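Local coordinates for protein spermidine synthase (Corynebacterium glutamicum ATCC 13032, PDB 3GJY) that is probably a spermidine synthase, transferring an aminopropyl group from decarboxylated S-adenosylmethionine to putrescine in polyamine biosynthesis, at residues A[198-203]-A[207-212]. Sequence-based numbering, arbitrary orientation.
Sequences ANCGDH and RGAKSE
The carboxylate of D202, at the C-terminal end of strand 194-202, meets backbone N-H groups in the first turn of helix 207-219. D202 OD2 accepts a nearly straight hydrogen bond from A209 N (2.9 Å, 167° at the hydrogen), the donor coming from above the carboxylate plane. G208 N lies 3.0 Å from the same D202 OD2. With CG anti to the backbone N (chi1 -153°), the carboxylate reaches across to this helix start, where its negative charge would probably be favoured by the helix dipole. D202 OD1 accepts a 2.7 Å hydrogen bond from a water oxygen that in turn accepts a weak one from G208 N, and OD1 also receives a weak bond from H203 N; the carboxylate is thus held through both oxygens. D205, in the intervening loop, binds R207 N and adds a second acidic side chain at this helix end.

Two residues earlier on the strand, C200 makes the apolar part of the contact. C200 SG rests on the backbone and methyl of A209, 3.8 Å from A209 CA and 3.9 Å from A209 CB. A polar neighbour, the carboxylate of E212, approaches the sulfur from one turn further on, with 3.6 Å between C200 SG and E212 OE2. Its principal polar partner is R165 on the adjacent strand 160-165, which forms a salt bridge with E212 OE1 and also donates to N199 O.

The strand and helix run roughly antiparallel, at 145° and 8.0 Å between their short axes, joined by a short loop. Strand 194-202 is the fifth strand of the 3-2-1-4-5-7-6 sheet, and helix 207-219 follows it, leading toward strand 222-227, as in the class I AdoMet-dependent methyltransferase fold, consistent with a spermidine synthase.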
loop_
_atom_site.group_PDB
_atom_site.type_symbol
_atom_site.label_atom_id
_atom_site.label_comp_id
_atom_site.label_asym_id
_atom_site.label_seq_id
_atom_site.Cartn_x
_atom_site.Cartn_y
_atom_site.Cartn_z
ATOM N N ALA A 198 -4.618 0.792 1.574
ATOM C CA ALA A 198 -4.440 0.210 0.250
ATOM C C ALA A 198 -4.165 1.239 -0.816
ATOM O O ALA A 198 -4.820 2.286 -0.885
ATOM C CB ALA A 198 -5.676 -0.629 -0.163
ATOM N N ASN A 199 -3.237 0.898 -1.699
ATOM C CA ASN A 199 -3.087 1.625 -2.951
ATOM C C ASN A 199 -4.105 1.105 -3.957
ATOM O O ASN A 199 -4.193 -0.099 -4.197
ATOM C CB ASN A 199 -1.676 1.435 -3.484
ATOM C CG ASN A 199 -1.422 2.188 -4.758
ATOM O OD1 ASN A 199 -2.044 3.226 -5.020
ATOM N ND2 ASN A 199 -0.472 1.688 -5.547
ATOM N N CYS A 200 -4.922 2.000 -4.495
ATOM C CA CYS A 200 -5.942 1.619 -5.490
ATOM C C CYS A 200 -5.720 2.469 -6.726
ATOM O O CYS A 200 -5.785 3.688 -6.666
ATOM C CB CYS A 200 -7.354 1.804 -4.913
ATOM S SG CYS A 200 -8.702 1.636 -6.077
ATOM N N GLY A 201 -5.388 1.820 -7.839
ATOM C CA GLY A 201 -5.310 2.522 -9.131
ATOM C C GLY A 201 -6.663 2.448 -9.829
ATOM O O GLY A 201 -7.292 1.375 -9.878
ATOM N N ASP A 202 -7.144 3.587 -10.329
ATOM C CA ASP A 202 -8.460 3.580 -10.986
ATOM C C ASP A 202 -8.555 4.654 -12.067
ATOM O O ASP A 202 -7.880 5.700 -12.006
ATOM C CB ASP A 202 -9.609 3.677 -9.950
ATOM C CG ASP A 202 -10.924 3.026 -10.439
ATOM O OD1 ASP A 202 -10.999 2.529 -11.596
ATOM O OD2 ASP A 202 -11.910 2.997 -9.675
ATOM N N HIS A 203 -9.367 4.372 -13.089
ATOM C CA HIS A 203 -9.721 5.430 -14.054
ATOM C C HIS A 203 -11.015 6.116 -13.642
ATOM O O HIS A 203 -11.725 5.643 -12.744
ATOM C CB HIS A 203 -9.733 4.995 -15.531
ATOM C CG HIS A 203 -9.793 3.519 -15.742
ATOM N ND1 HIS A 203 -8.886 2.851 -16.536
ATOM C CD2 HIS A 203 -10.654 2.582 -15.281
ATOM C CE1 HIS A 203 -9.171 1.560 -16.537
ATOM N NE2 HIS A 203 -10.241 1.371 -15.784
ATOM N N ARG A 207 -15.412 3.454 -10.273
ATOM C CA ARG A 207 -16.302 2.393 -9.796
ATOM C C ARG A 207 -15.538 1.374 -8.977
ATOM O O ARG A 207 -16.091 0.825 -8.024
ATOM C CB ARG A 207 -17.032 1.673 -10.940
ATOM C CG ARG A 207 -18.055 2.554 -11.664
ATOM C CD ARG A 207 -18.840 1.703 -12.669
ATOM N NE ARG A 207 -18.318 1.760 -14.035
ATOM C CZ ARG A 207 -17.266 1.086 -14.505
ATOM N NH1 ARG A 207 -16.922 1.221 -15.780
ATOM N NH2 ARG A 207 -16.552 0.282 -13.726
ATOM N N GLY A 208 -14.292 1.124 -9.356
ATOM C CA GLY A 208 -13.425 0.204 -8.596
ATOM C C GLY A 208 -13.145 0.697 -7.179
ATOM O O GLY A 208 -13.401 -0.000 -6.189
ATOM N N ALA A 209 -12.630 1.912 -7.084
ATOM C CA ALA A 209 -12.394 2.523 -5.758
ATOM C C ALA A 209 -13.667 2.556 -4.894
ATOM O O ALA A 209 -13.640 2.248 -3.688
ATOM C CB ALA A 209 -11.841 3.907 -5.923
ATOM N N LYS A 210 -14.790 2.960 -5.495
ATOM C CA LYS A 210 -16.017 3.093 -4.739
ATOM C C LYS A 210 -16.509 1.715 -4.256
ATOM O O LYS A 210 -16.969 1.600 -3.124
ATOM C CB LYS A 210 -17.086 3.809 -5.568
ATOM C CG LYS A 210 -16.754 5.284 -5.810
ATOM C CD LYS A 210 -17.739 5.898 -6.798
ATOM C CE LYS A 210 -17.387 7.331 -7.084
ATOM N NZ LYS A 210 -18.369 7.876 -8.082
ATOM N N SER A 211 -16.407 0.683 -5.092
ATOM C CA SER A 211 -16.796 -0.654 -4.662
ATOM C C SER A 211 -15.861 -1.189 -3.559
ATOM O O SER A 211 -16.306 -1.882 -2.641
ATOM C CB SER A 211 -16.840 -1.607 -5.851
ATOM O OG SER A 211 -18.033 -1.376 -6.601
ATOM N N GLU A 212 -14.571 -0.850 -3.641
ATOM C CA GLU A 212 -13.648 -1.286 -2.564
ATOM C C GLU A 212 -14.084 -0.630 -1.274
ATOM O O GLU A 212 -14.157 -1.296 -0.226
ATOM C CB GLU A 212 -12.190 -0.913 -2.868
ATOM C CG GLU A 212 -11.607 -1.688 -4.019
ATOM C CD GLU A 212 -10.146 -1.911 -3.859
ATOM O OE1 GLU A 212 -9.807 -2.382 -2.764
ATOM O OE2 GLU A 212 -9.387 -1.725 -4.831
HETATM O O HOH W 1 -13.388 1.751 -12.512
#